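NADH kinase POS5, mitochondrial (Saccharomyces cerevisiae, PDB 3AFO) phosphorylates NADH, and with about half the preference NAD(+), at the expense of ATP, making it a key source of the cellular reductant NADPH in mitochondria. Local coordinates at residues Asn14-Ser19 with Leu41-Ile46; Phe145-Leu150 with Phe156-His161; Val252-Pro257 with Asn362-Gly367; Met261-Ile264 with Ser270-Pro273; Val298-Val303 with Gln308-Val313. One frame throughout, in Å; residues are numbered along the deposited sequence.

Contact 1: Asn14-Ser19 with Leu41-Ile46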
# COMPACT_ATOMS: atom_id res chain seq x y z
N ASN A 14 -49.43 -12.08 -10.42
CA ASN A 14 -49.82 -12.20 -11.82
C ASN A 14 -51.15 -11.49 -12.15
O ASN A 14 -51.52 -11.40 -13.31
CB ASN A 14 -49.85 -13.66 -12.29
CG ASN A 14 -50.93 -14.47 -11.61
OD1 ASN A 14 -52.02 -13.97 -11.32
ND2 ASN A 14 -50.65 -15.74 -11.37
N ASN A 15 -51.85 -11.01 -11.12
CA ASN A 15 -53.03 -10.15 -11.33
C ASN A 15 -52.64 -8.77 -11.84
O ASN A 15 -53.51 -8.01 -12.29
CB ASN A 15 -53.83 -9.99 -10.04
CG ASN A 15 -54.51 -11.27 -9.58
OD1 ASN A 15 -54.45 -12.31 -10.26
ND2 ASN A 15 -55.17 -11.21 -8.44
N LEU A 16 -51.35 -8.43 -11.75
CA LEU A 16 -50.86 -7.13 -12.19
C LEU A 16 -50.33 -7.16 -13.62
O LEU A 16 -49.97 -8.22 -14.13
CB LEU A 16 -49.76 -6.61 -11.24
CG LEU A 16 -50.09 -6.52 -9.75
CD1 LEU A 16 -48.90 -5.99 -8.95
CD2 LEU A 16 -51.35 -5.67 -9.50
N ARG A 17 -50.29 -5.98 -14.24
CA ARG A 17 -49.83 -5.79 -15.61
C ARG A 17 -48.31 -5.86 -15.70
O ARG A 17 -47.62 -5.56 -14.73
CB ARG A 17 -50.29 -4.42 -16.14
CG ARG A 17 -51.77 -4.08 -15.92
CD ARG A 17 -52.69 -4.83 -16.88
NE ARG A 17 -52.54 -4.40 -18.27
CZ ARG A 17 -53.55 -4.34 -19.14
NH1 ARG A 17 -54.78 -4.66 -18.77
NH2 ARG A 17 -53.32 -3.95 -20.39
N SER A 18 -47.82 -6.23 -16.88
CA SER A 18 -46.38 -6.24 -17.19
C SER A 18 -45.69 -4.91 -16.92
O SER A 18 -46.31 -3.85 -17.00
CB SER A 18 -46.18 -6.62 -18.67
OG SER A 18 -46.48 -7.98 -18.88
N SER A 19 -44.40 -4.98 -16.60
CA SER A 19 -43.57 -3.81 -16.28
C SER A 19 -43.66 -2.70 -17.31
O SER A 19 -43.71 -2.95 -18.52
CB SER A 19 -42.10 -4.20 -16.13
OG SER A 19 -41.96 -5.41 -15.43
N LEU A 41 -46.25 5.24 -13.03
CA LEU A 41 -45.73 4.29 -12.04
C LEU A 41 -46.87 3.65 -11.26
O LEU A 41 -47.69 4.37 -10.69
CB LEU A 41 -44.77 5.01 -11.08
CG LEU A 41 -44.36 4.33 -9.77
CD1 LEU A 41 -43.67 3.01 -10.03
CD2 LEU A 41 -43.49 5.25 -8.93
N GLN A 42 -46.92 2.32 -11.24
CA GLN A 42 -47.95 1.60 -10.50
C GLN A 42 -47.43 0.46 -9.62
O GLN A 42 -47.77 0.40 -8.44
CB GLN A 42 -49.02 1.05 -11.46
CG GLN A 42 -49.97 2.09 -12.03
CD GLN A 42 -51.14 1.44 -12.75
OE1 GLN A 42 -50.98 0.84 -13.82
NE2 GLN A 42 -52.33 1.54 -12.15
N ASN A 43 -46.64 -0.45 -10.20
CA ASN A 43 -46.20 -1.66 -9.52
C ASN A 43 -44.89 -1.45 -8.74
O ASN A 43 -43.80 -1.40 -9.34
CB ASN A 43 -46.02 -2.81 -10.51
CG ASN A 43 -47.29 -3.15 -11.29
OD1 ASN A 43 -48.40 -2.71 -10.95
ND2 ASN A 43 -47.13 -3.95 -12.34
N VAL A 44 -45.00 -1.33 -7.43
CA VAL A 44 -43.84 -1.05 -6.58
C VAL A 44 -43.47 -2.30 -5.78
O VAL A 44 -44.22 -2.73 -4.91
CB VAL A 44 -44.11 0.15 -5.65
CG1 VAL A 44 -42.90 0.45 -4.75
CG2 VAL A 44 -44.47 1.40 -6.48
N TYR A 45 -42.31 -2.87 -6.10
CA TYR A 45 -41.76 -4.00 -5.35
C TYR A 45 -40.88 -3.53 -4.18
O TYR A 45 -39.93 -2.76 -4.38
CB TYR A 45 -40.97 -4.92 -6.28
CG TYR A 45 -40.25 -6.08 -5.63
CD1 TYR A 45 -40.88 -6.88 -4.68
CD2 TYR A 45 -38.95 -6.41 -6.02
CE1 TYR A 45 -40.22 -7.95 -4.10
CE2 TYR A 45 -38.29 -7.50 -5.45
CZ TYR A 45 -38.93 -8.26 -4.49
OH TYR A 45 -38.28 -9.34 -3.92
N ILE A 46 -41.20 -3.99 -2.98
CA ILE A 46 -40.50 -3.54 -1.78
C ILE A 46 -39.82 -4.70 -1.09
O ILE A 46 -40.45 -5.73 -0.81
CB ILE A 46 -41.45 -2.83 -0.77
CG1 ILE A 46 -42.33 -1.80 -1.48
CG2 ILE A 46 -40.64 -2.15 0.35
CD1 ILE A 46 -43.53 -1.38 -0.67
O HOH W 1 -50.60 -3.40 -12.57
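Asn43, at the start of strand 43-48, reaches across to Leu16 and Arg17 in the loop that leads to strand 23-25, and nearly all of the modest contact runs through its amide. The side chains of Leu16 and Asn43 slide past each other in opposite directions. On the way, Leu16 CD1 comes to 3.9 Å from Asn43 OD1, while Leu16 CB lies equally far, 3.9 Å, from Asn43 ND2, so the leucine lies over one face of the amide. CG of Asn43 sits anti to its own carbonyl carbon (chi1 -58°), which sends the amide toward the loop. Asn43 ND2 lies 2.9 Å from Arg17 O, and its hydrogen bond goes to the backbone oxygen of Arg114. At the oxygen end of the amide, water 1 donates to Asn43 OD1 at 2.8 Å and accepts from Arg17 N at 3.1 Å; Asn74 ND2 is a second donor to OD1. Arg17 contributes backbone here, its guanidinium leading away. Leu16 also packs on Asn74 and Ile76 of the neighbouring edge strand 74-76. With partners at both ends, the buried amide is held against rotation, and a polar anchor partly roofed by leucine ties the N-terminal loop to the parallel sheet.

Contact 2: Phe145-Leu150 with Phe156-His161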
# COMPACT_ATOMS: atom_id res chain seq x y z
N PHE A 145 -33.60 3.24 0.59
CA PHE A 145 -33.68 3.92 1.88
C PHE A 145 -32.84 3.21 2.93
O PHE A 145 -32.97 2.01 3.12
CB PHE A 145 -35.12 3.99 2.39
CG PHE A 145 -36.02 4.85 1.55
CD1 PHE A 145 -35.96 6.23 1.63
CD2 PHE A 145 -36.97 4.26 0.70
CE1 PHE A 145 -36.82 7.03 0.86
CE2 PHE A 145 -37.82 5.05 -0.06
CZ PHE A 145 -37.74 6.44 0.02
N ALA A 146 -32.01 3.98 3.63
CA ALA A 146 -31.12 3.45 4.66
C ALA A 146 -31.81 3.29 6.01
O ALA A 146 -32.27 4.28 6.60
CB ALA A 146 -29.91 4.34 4.79
N LEU A 147 -31.89 2.06 6.48
CA LEU A 147 -32.40 1.78 7.82
C LEU A 147 -31.39 0.92 8.56
O LEU A 147 -30.69 0.12 7.95
CB LEU A 147 -33.74 1.05 7.74
CG LEU A 147 -34.90 1.99 7.40
CD1 LEU A 147 -35.75 1.41 6.30
CD2 LEU A 147 -35.72 2.37 8.63
N GLY A 148 -31.34 1.08 9.88
CA GLY A 148 -30.41 0.31 10.71
C GLY A 148 -28.99 0.83 10.52
O GLY A 148 -28.77 2.02 10.28
N THR A 149 -28.03 -0.08 10.61
CA THR A 149 -26.62 0.27 10.49
C THR A 149 -26.35 0.80 9.08
O THR A 149 -26.81 0.23 8.09
CB THR A 149 -25.73 -0.95 10.80
OG1 THR A 149 -26.04 -1.42 12.12
CG2 THR A 149 -24.23 -0.58 10.75
N LEU A 150 -25.63 1.90 9.00
CA LEU A 150 -25.34 2.53 7.72
C LEU A 150 -24.40 1.73 6.82
O LEU A 150 -23.47 1.05 7.29
CB LEU A 150 -24.83 3.96 7.91
CG LEU A 150 -25.92 5.00 8.24
CD1 LEU A 150 -25.33 6.40 8.21
CD2 LEU A 150 -27.12 4.91 7.29
N PHE A 156 -30.84 7.72 0.70
CA PHE A 156 -31.93 8.38 1.44
C PHE A 156 -32.17 7.80 2.81
O PHE A 156 -32.18 6.58 3.01
CB PHE A 156 -33.25 8.29 0.65
CG PHE A 156 -33.17 8.88 -0.73
CD1 PHE A 156 -33.20 10.25 -0.91
CD2 PHE A 156 -33.02 8.05 -1.84
CE1 PHE A 156 -33.09 10.80 -2.18
CE2 PHE A 156 -32.91 8.59 -3.11
CZ PHE A 156 -32.96 9.97 -3.28
N ASP A 157 -32.39 8.70 3.76
CA ASP A 157 -32.92 8.36 5.07
C ASP A 157 -34.38 7.99 4.86
O ASP A 157 -35.09 8.69 4.16
CB ASP A 157 -32.83 9.60 5.97
CG ASP A 157 -33.04 9.28 7.44
OD1 ASP A 157 -33.91 8.45 7.79
OD2 ASP A 157 -32.32 9.89 8.26
N PHE A 158 -34.84 6.92 5.50
CA PHE A 158 -36.26 6.52 5.39
C PHE A 158 -37.25 7.61 5.82
O PHE A 158 -38.38 7.63 5.34
CB PHE A 158 -36.55 5.20 6.11
CG PHE A 158 -38.02 4.80 6.07
CD1 PHE A 158 -38.59 4.31 4.90
CD2 PHE A 158 -38.84 4.97 7.19
CE1 PHE A 158 -39.95 3.96 4.84
CE2 PHE A 158 -40.20 4.64 7.15
CZ PHE A 158 -40.76 4.13 5.96
N LYS A 159 -36.80 8.48 6.73
CA LYS A 159 -37.58 9.64 7.18
C LYS A 159 -38.08 10.49 6.03
O LYS A 159 -39.16 11.08 6.10
CB LYS A 159 -36.75 10.52 8.13
CG LYS A 159 -36.98 10.27 9.61
CD LYS A 159 -36.24 9.06 10.12
CE LYS A 159 -36.05 9.14 11.63
NZ LYS A 159 -35.42 7.90 12.20
N GLU A 160 -37.28 10.55 4.96
CA GLU A 160 -37.58 11.39 3.80
C GLU A 160 -38.54 10.71 2.80
O GLU A 160 -38.75 11.24 1.72
CB GLU A 160 -36.30 11.77 3.03
CG GLU A 160 -34.99 11.88 3.83
CD GLU A 160 -33.80 12.23 2.92
OE1 GLU A 160 -33.91 13.22 2.15
OE2 GLU A 160 -32.77 11.53 2.96
N HIS A 161 -39.10 9.55 3.16
CA HIS A 161 -39.77 8.69 2.16
C HIS A 161 -40.95 9.31 1.39
O HIS A 161 -41.10 9.05 0.20
CB HIS A 161 -40.14 7.32 2.74
CG HIS A 161 -41.30 7.34 3.69
ND1 HIS A 161 -41.13 7.48 5.06
CD2 HIS A 161 -42.63 7.22 3.49
CE1 HIS A 161 -42.32 7.45 5.65
NE2 HIS A 161 -43.24 7.30 4.71
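The ring of Phe145 is met by the edge of Phe158, with centroids 5.9 Å apart and planes at 85°, a T-shaped pair in which Phe145 offers its face. His161 also packs on this ring: its CB stands 4.2 Å from the Phe145 centroid, 29° off the normal, an off-centre CH-pi contact made as the two side chains cross at about a right angle. Phe145 CD1 is 3.5 Å from Phe156 CB, and the carbonyl oxygen of Asp157 lies at the ring's edge, near its plane. Beneath these rings the backbones run as parallel neighbours, Phe145 beside Phe156 and Ala146 beside Asp157, with Ala146 N donating to Phe156 O at 2.7 Å. This places short strand 156-157 at the border of the five-stranded parallel sheet of the N-terminal domain, next to strand 142-146. At the strand's end, Asp157 OD1 accepts from Lys159 N in an Asx turn, and Glu160 OE2 takes the N-H of Asp157. CG of Phe158, anti to the backbone N (chi1 177°), turns the ring edge toward Phe145. Phe158 CB touches Leu147 CG at 3.8 Å. The imidazole of His161 is pinned by ND1 donating to Phe158 O at 2.8 Å, in the ring plane; the same oxygen accepts from His161 N. Ala58 of helix 53-69 packs against both Leu147 and Phe158.

Contact 3: Val252-Pro257 with Asn362-Gly367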
# COMPACT_ATOMS: atom_id res chain seq x y z
N VAL A 252 -12.95 4.22 -7.29
CA VAL A 252 -13.25 4.49 -8.68
C VAL A 252 -14.66 5.06 -8.79
O VAL A 252 -15.61 4.44 -8.33
CB VAL A 252 -13.11 3.22 -9.53
CG1 VAL A 252 -13.36 3.53 -11.01
CG2 VAL A 252 -11.71 2.60 -9.34
N SER A 253 -14.77 6.24 -9.38
CA SER A 253 -16.07 6.85 -9.61
C SER A 253 -16.99 5.93 -10.44
O SER A 253 -16.54 5.36 -11.45
CB SER A 253 -15.92 8.19 -10.31
OG SER A 253 -17.12 8.51 -11.02
N PRO A 254 -18.27 5.81 -10.04
CA PRO A 254 -19.20 4.93 -10.78
C PRO A 254 -19.49 5.41 -12.20
O PRO A 254 -20.17 4.72 -12.95
CB PRO A 254 -20.47 4.95 -9.92
CG PRO A 254 -20.38 6.25 -9.16
CD PRO A 254 -18.91 6.38 -8.84
N LEU A 255 -18.97 6.58 -12.57
CA LEU A 255 -19.08 7.06 -13.96
C LEU A 255 -17.94 6.59 -14.87
O LEU A 255 -17.97 6.81 -16.07
CB LEU A 255 -19.17 8.59 -14.00
CG LEU A 255 -20.38 9.25 -13.34
CD1 LEU A 255 -20.26 10.78 -13.46
CD2 LEU A 255 -21.68 8.74 -13.95
N VAL A 256 -16.92 5.95 -14.29
CA VAL A 256 -15.78 5.45 -15.06
C VAL A 256 -16.16 4.08 -15.61
O VAL A 256 -16.62 3.22 -14.84
CB VAL A 256 -14.49 5.33 -14.18
CG1 VAL A 256 -13.36 4.62 -14.94
CG2 VAL A 256 -14.03 6.70 -13.70
N PRO A 257 -15.99 3.86 -16.93
CA PRO A 257 -16.17 2.50 -17.44
C PRO A 257 -14.88 1.70 -17.27
O PRO A 257 -13.91 1.94 -17.98
CB PRO A 257 -16.50 2.70 -18.93
CG PRO A 257 -16.29 4.15 -19.23
CD PRO A 257 -15.67 4.80 -18.02
N ASN A 362 -24.09 15.54 -6.35
CA ASN A 362 -22.78 15.34 -5.77
C ASN A 362 -22.72 14.27 -4.67
O ASN A 362 -21.96 14.40 -3.70
CB ASN A 362 -22.25 16.70 -5.28
CG ASN A 362 -22.03 17.68 -6.44
OD1 ASN A 362 -21.18 17.45 -7.31
ND2 ASN A 362 -22.80 18.76 -6.46
N ASP A 363 -23.51 13.21 -4.86
CA ASP A 363 -23.63 12.13 -3.87
C ASP A 363 -22.31 11.41 -3.64
O ASP A 363 -22.03 10.96 -2.53
CB ASP A 363 -24.67 11.10 -4.32
CG ASP A 363 -26.11 11.57 -4.13
OD1 ASP A 363 -26.33 12.64 -3.53
OD2 ASP A 363 -27.04 10.84 -4.56
N TRP A 364 -21.52 11.31 -4.70
CA TRP A 364 -20.31 10.51 -4.69
C TRP A 364 -19.22 11.15 -3.84
O TRP A 364 -18.68 10.51 -2.95
CB TRP A 364 -19.79 10.25 -6.12
CG TRP A 364 -18.59 9.32 -6.09
CD1 TRP A 364 -18.58 8.01 -5.70
CD2 TRP A 364 -17.24 9.65 -6.44
NE1 TRP A 364 -17.29 7.50 -5.78
CE2 TRP A 364 -16.46 8.49 -6.25
CE3 TRP A 364 -16.62 10.82 -6.91
CZ2 TRP A 364 -15.08 8.46 -6.50
CZ3 TRP A 364 -15.25 10.79 -7.17
CH2 TRP A 364 -14.50 9.61 -6.96
N ILE A 365 -18.90 12.41 -4.10
CA ILE A 365 -17.89 13.12 -3.31
C ILE A 365 -18.31 13.18 -1.84
O ILE A 365 -17.49 12.92 -0.96
CB ILE A 365 -17.56 14.52 -3.89
CG1 ILE A 365 -16.69 14.36 -5.13
CG2 ILE A 365 -16.87 15.42 -2.85
CD1 ILE A 365 -16.36 15.65 -5.86
N ARG A 366 -19.58 13.48 -1.59
CA ARG A 366 -20.08 13.56 -0.22
C ARG A 366 -20.07 12.21 0.48
O ARG A 366 -19.76 12.13 1.67
CB ARG A 366 -21.47 14.22 -0.20
CG ARG A 366 -21.42 15.67 -0.64
CD ARG A 366 -22.35 16.55 0.18
NE ARG A 366 -23.57 16.91 -0.54
CZ ARG A 366 -23.64 17.86 -1.47
NH1 ARG A 366 -22.55 18.54 -1.82
NH2 ARG A 366 -24.80 18.12 -2.07
N GLY A 367 -20.37 11.14 -0.26
CA GLY A 367 -20.32 9.78 0.28
C GLY A 367 -18.93 9.33 0.69
O GLY A 367 -18.73 8.83 1.81
O HOH W 2 -16.53 4.77 -5.89
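Ser253 to Val256 form a type I beta turn, closed by Val256 N donating to Ser253 O at 2.9 Å, and the start of this turn lies against the first turn of helix 363-370, with the CA atoms of Ser253 and Trp364 7.5 Å apart. Trp364 carries the whole of the helix side of the contact. With CG anti to the backbone N (chi1 -175°), its indole reaches out from the helix and lies over the turn, so that two successive residues pack on one face. Ser253 CB stands 3.9 Å from the centroid of the six-membered ring and 11° off its normal; Pro254 CD stands 3.8 Å from the centroid of the five-membered ring, 23° off. Both are CH-pi contacts over the face. Ser253 CA is also above this face, offset toward the rim at CZ2. The serine hydroxyl braces the turn itself: OG accepts from Leu255 N at 3.1 Å, an ST turn that probably stiffens the bend on which the indole rests. The polar edge of the tryptophan is served by water 2, which accepts from Trp364 NE1 at 2.8 Å and donates to Val252 O at 2.6 Å. Leu276 of the third subunit packs on Trp364, and Pro277 of that subunit on Ser253, while Val252 pairs in parallel with a strand of that third subunit, so the sheet runs on across the interface. The whole is a type I turn with its ST turn, capped on one side by the indole of helix 363-370 at a subunit interface of the tetramer.

Contact 4: Met261-Ile264 with Ser270-Pro273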
# COMPACT_ATOMS: atom_id res chain seq x y z
N MET A 261 -9.44 -5.30 -11.10
CA MET A 261 -8.88 -6.59 -10.71
C MET A 261 -7.99 -6.37 -9.50
O MET A 261 -6.92 -5.76 -9.62
CB MET A 261 -8.08 -7.21 -11.86
CG MET A 261 -7.45 -8.56 -11.51
SD MET A 261 -6.60 -9.27 -12.92
CE MET A 261 -7.99 -9.73 -13.97
N THR A 262 -8.42 -6.86 -8.34
CA THR A 262 -7.71 -6.57 -7.09
C THR A 262 -7.35 -7.86 -6.36
O THR A 262 -8.24 -8.65 -6.06
CB THR A 262 -8.58 -5.68 -6.14
OG1 THR A 262 -9.00 -4.50 -6.84
CG2 THR A 262 -7.81 -5.29 -4.85
N PRO A 263 -6.05 -8.07 -6.08
CA PRO A 263 -5.66 -9.32 -5.40
C PRO A 263 -6.08 -9.30 -3.94
O PRO A 263 -6.17 -8.24 -3.32
CB PRO A 263 -4.13 -9.33 -5.53
CG PRO A 263 -3.75 -7.86 -5.53
CD PRO A 263 -4.89 -7.18 -6.30
N ILE A 264 -6.38 -10.48 -3.41
CA ILE A 264 -6.71 -10.60 -1.99
C ILE A 264 -5.59 -11.36 -1.29
O ILE A 264 -5.44 -12.57 -1.47
CB ILE A 264 -8.08 -11.32 -1.75
CG1 ILE A 264 -9.19 -10.65 -2.57
CG2 ILE A 264 -8.43 -11.32 -0.25
CD1 ILE A 264 -10.50 -11.45 -2.65
N SER A 270 4.48 -7.57 -5.69
CA SER A 270 4.29 -6.73 -6.87
C SER A 270 2.94 -6.85 -7.60
O SER A 270 2.82 -6.42 -8.75
CB SER A 270 5.42 -6.98 -7.87
OG SER A 270 5.58 -8.38 -8.12
N PHE A 271 1.94 -7.43 -6.95
CA PHE A 271 0.59 -7.49 -7.55
C PHE A 271 -0.14 -6.20 -7.21
O PHE A 271 -1.01 -6.17 -6.32
CB PHE A 271 -0.21 -8.73 -7.09
CG PHE A 271 -1.41 -9.06 -7.97
CD1 PHE A 271 -1.82 -10.39 -8.14
CD2 PHE A 271 -2.15 -8.06 -8.61
CE1 PHE A 271 -2.93 -10.70 -8.95
CE2 PHE A 271 -3.26 -8.36 -9.41
CZ PHE A 271 -3.65 -9.68 -9.58
N ARG A 272 0.22 -5.13 -7.91
CA ARG A 272 -0.44 -3.84 -7.76
C ARG A 272 -1.83 -3.98 -8.38
O ARG A 272 -1.96 -4.57 -9.44
CB ARG A 272 0.37 -2.76 -8.50
CG ARG A 272 -0.08 -1.30 -8.25
CD ARG A 272 0.16 -0.85 -6.80
NE ARG A 272 1.59 -0.78 -6.44
CZ ARG A 272 2.37 0.29 -6.64
NH1 ARG A 272 1.88 1.38 -7.22
NH2 ARG A 272 3.64 0.28 -6.26
N PRO A 273 -2.88 -3.42 -7.73
CA PRO A 273 -4.23 -3.54 -8.31
C PRO A 273 -4.29 -2.99 -9.74
O PRO A 273 -3.60 -2.02 -10.06
CB PRO A 273 -5.09 -2.69 -7.36
CG PRO A 273 -4.34 -2.70 -6.06
CD PRO A 273 -2.89 -2.66 -6.47
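Pro263, near the corner of strand 258-266, lays its ring over one face of Phe271, the two side chains coming from opposite directions. Its CB sits over the centre of the phenyl ring, 3.6 Å from the centroid and 11° off the normal, a well-centred CH-pi contact, with Phe271 CD1 and CG its nearest atoms. CG is next along the pyrrolidine: over the same face it shifts across the phenyl ring, 3.5 Å from Phe271 CD2, and also comes to 3.3 Å from the backbone oxygen Phe271 O. CD closes the proline ring above Phe271 CD2 and CE2, 3.7 Å from each, and on its other flank lies 4.2 Å from Pro273 CA. The phenyl ring is presented this way because its CG is anti to the backbone N (chi1 -163°), at a residue that forms the centre of an inverse gamma turn. Its far end is bordered by Met261, whose CG meets Phe271 CZ at the ring's edge, 4.4 Å away. Beside this pair the chain comes back alongside the strand, Met261 O lying 3.7 Å from Pro273 CA, and a regular backbone bond between Met261 and Leu274 takes over where strand 274-277 begins. Phe374 of the third subunit meets the Phe271 ring edge-to-face, and Arg272 NH1 bonds to Leu245 O and Gly249 O of that subunit. Pro263 and Pro273 have no N-H to give, and between the two segments the contact rests on apolar and CH-pi packing, with hydrogen bonding supplied by Leu274 and the third subunit.

Contact 5: Val298-Val303 with Gln308-Val313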
# COMPACT_ATOMS: atom_id res chain seq x y z
N VAL A 298 -11.29 -26.26 -3.32
CA VAL A 298 -10.09 -25.50 -2.97
C VAL A 298 -10.34 -23.98 -2.98
O VAL A 298 -9.58 -23.22 -2.36
CB VAL A 298 -8.86 -25.89 -3.84
CG1 VAL A 298 -8.49 -27.35 -3.58
CG2 VAL A 298 -9.12 -25.65 -5.34
N VAL A 299 -11.41 -23.57 -3.66
CA VAL A 299 -11.76 -22.15 -3.79
C VAL A 299 -13.27 -21.93 -3.73
O VAL A 299 -14.05 -22.69 -4.31
CB VAL A 299 -11.26 -21.56 -5.12
CG1 VAL A 299 -11.31 -20.05 -5.06
CG2 VAL A 299 -9.85 -22.03 -5.43
N LYS A 300 -13.69 -20.87 -3.05
CA LYS A 300 -15.09 -20.50 -3.02
C LYS A 300 -15.33 -19.39 -4.03
O LYS A 300 -14.50 -18.50 -4.19
CB LYS A 300 -15.51 -20.04 -1.62
CG LYS A 300 -17.03 -20.03 -1.39
CD LYS A 300 -17.42 -19.54 0.00
CE LYS A 300 -16.93 -20.47 1.11
NZ LYS A 300 -17.51 -21.85 1.02
N LEU A 301 -16.47 -19.45 -4.73
CA LEU A 301 -16.89 -18.38 -5.61
C LEU A 301 -18.05 -17.62 -4.98
O LEU A 301 -19.08 -18.23 -4.61
CB LEU A 301 -17.30 -18.95 -6.98
CG LEU A 301 -17.97 -17.98 -7.96
CD1 LEU A 301 -17.02 -16.88 -8.45
CD2 LEU A 301 -18.58 -18.74 -9.14
N SER A 302 -17.90 -16.30 -4.88
CA SER A 302 -19.00 -15.45 -4.43
C SER A 302 -19.30 -14.34 -5.42
O SER A 302 -18.40 -13.84 -6.11
CB SER A 302 -18.70 -14.86 -3.05
OG SER A 302 -18.36 -15.88 -2.13
N VAL A 303 -20.57 -13.97 -5.50
CA VAL A 303 -21.03 -12.93 -6.41
C VAL A 303 -21.86 -11.97 -5.55
O VAL A 303 -22.85 -12.38 -4.93
CB VAL A 303 -21.90 -13.50 -7.55
CG1 VAL A 303 -22.51 -12.37 -8.38
CG2 VAL A 303 -21.11 -14.46 -8.45
N GLN A 308 -21.67 -18.96 -4.04
CA GLN A 308 -22.32 -19.66 -5.13
C GLN A 308 -22.05 -21.14 -5.00
O GLN A 308 -22.98 -21.95 -4.95
CB GLN A 308 -21.81 -19.16 -6.49
CG GLN A 308 -22.08 -17.68 -6.74
CD GLN A 308 -23.55 -17.32 -6.63
OE1 GLN A 308 -23.95 -16.58 -5.73
NE2 GLN A 308 -24.35 -17.85 -7.52
N GLN A 309 -20.77 -21.45 -4.88
CA GLN A 309 -20.26 -22.80 -5.06
C GLN A 309 -18.83 -22.87 -4.61
O GLN A 309 -18.07 -21.90 -4.70
CB GLN A 309 -20.22 -23.11 -6.55
CG GLN A 309 -21.36 -23.93 -7.05
CD GLN A 309 -21.06 -24.46 -8.43
OE1 GLN A 309 -21.83 -24.24 -9.36
NE2 GLN A 309 -19.92 -25.13 -8.57
N ASP A 310 -18.45 -24.04 -4.13
CA ASP A 310 -17.05 -24.36 -4.02
C ASP A 310 -16.62 -24.85 -5.39
O ASP A 310 -17.39 -25.54 -6.08
CB ASP A 310 -16.84 -25.39 -2.92
CG ASP A 310 -17.28 -24.85 -1.58
OD1 ASP A 310 -17.61 -23.64 -1.53
OD2 ASP A 310 -17.29 -25.60 -0.59
N LEU A 311 -15.43 -24.43 -5.80
CA LEU A 311 -14.89 -24.78 -7.10
C LEU A 311 -13.72 -25.72 -6.94
O LEU A 311 -13.05 -25.74 -5.89
CB LEU A 311 -14.47 -23.54 -7.89
CG LEU A 311 -15.50 -22.45 -8.22
CD1 LEU A 311 -14.90 -21.45 -9.22
CD2 LEU A 311 -16.81 -23.03 -8.75
N ASP A 312 -13.47 -26.50 -7.98
CA ASP A 312 -12.40 -27.49 -8.03
C ASP A 312 -11.33 -27.05 -9.02
O ASP A 312 -11.58 -26.24 -9.91
CB ASP A 312 -12.97 -28.86 -8.46
CG ASP A 312 -14.24 -29.23 -7.70
OD1 ASP A 312 -14.28 -29.06 -6.46
OD2 ASP A 312 -15.22 -29.67 -8.34
N VAL A 313 -10.13 -27.59 -8.85
CA VAL A 313 -9.06 -27.43 -9.82
C VAL A 313 -9.58 -27.80 -11.21
O VAL A 313 -10.18 -28.87 -11.39
CB VAL A 313 -7.84 -28.32 -9.44
CG1 VAL A 313 -6.83 -28.42 -10.58
CG2 VAL A 313 -7.18 -27.80 -8.17
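Lys300 and Asp310 face each other as a non-hydrogen-bonded antiparallel pair, their side chains side by side and pointing the same way. Bends at chi3 and chi4 (-65° and -62°) fold the lysine chain back so that Lys300 NZ, in one of two modelled conformers, forms a salt bridge with Asp310 OD1 at 3.1 Å, met on the syn side. Its stronger polar partner is Asn208 OD1 of the fourth subunit. Leu301 and Leu311 occupy the other face, where Leu301 CB lies 4.1 Å from Leu311 CD1 and the pair packs on Ile202 and Leu204 of strand 201-205. Around these side chains the backbone sets the spacing: Leu311 N donates to Val299 O at 2.7 Å, Leu301 N to Gln309 O at 2.9 Å, and Gln308 N to Leu301 O at 2.8 Å. Nearer the turn, Val303 CG2 rests on Gln308 CG at 3.8 Å. At the opposite end the bond from Val298 N to Leu311 O is weak, and Val298 CG2 touches Val313 CG2 at 4.0 Å. Val298 and Val299 both face Leu311, a classic beta bulge at the open end of the beta hairpin 299-303/306-311, whose second strand borders the six-stranded antiparallel sheet of the C-terminal domain.

Contacts 1 and 2 share the parallel sheet of the N-terminal domain, centres 23 Å apart: contact 1 at strand 43-48, contact 2 at the sheet's border strand 156-157. Contacts 4 and 5, centres 19 Å apart, both reach the six-stranded antiparallel sheet of the C-terminal domain, at opposite borders. Along the chain contacts 1 and 2 come first; contact 3 then opens, contacts 4 and 5 follow, and helix 363-370 closes contact 3 after 104 residues. Contact 3 comes within about 6 Å of contact 2, nearest atoms, bringing the C-terminal helix close to the N-terminal domain. Contacts 3 and 4 both touch the third subunit, so this side of the C-terminal domain also lines the tetramer interface.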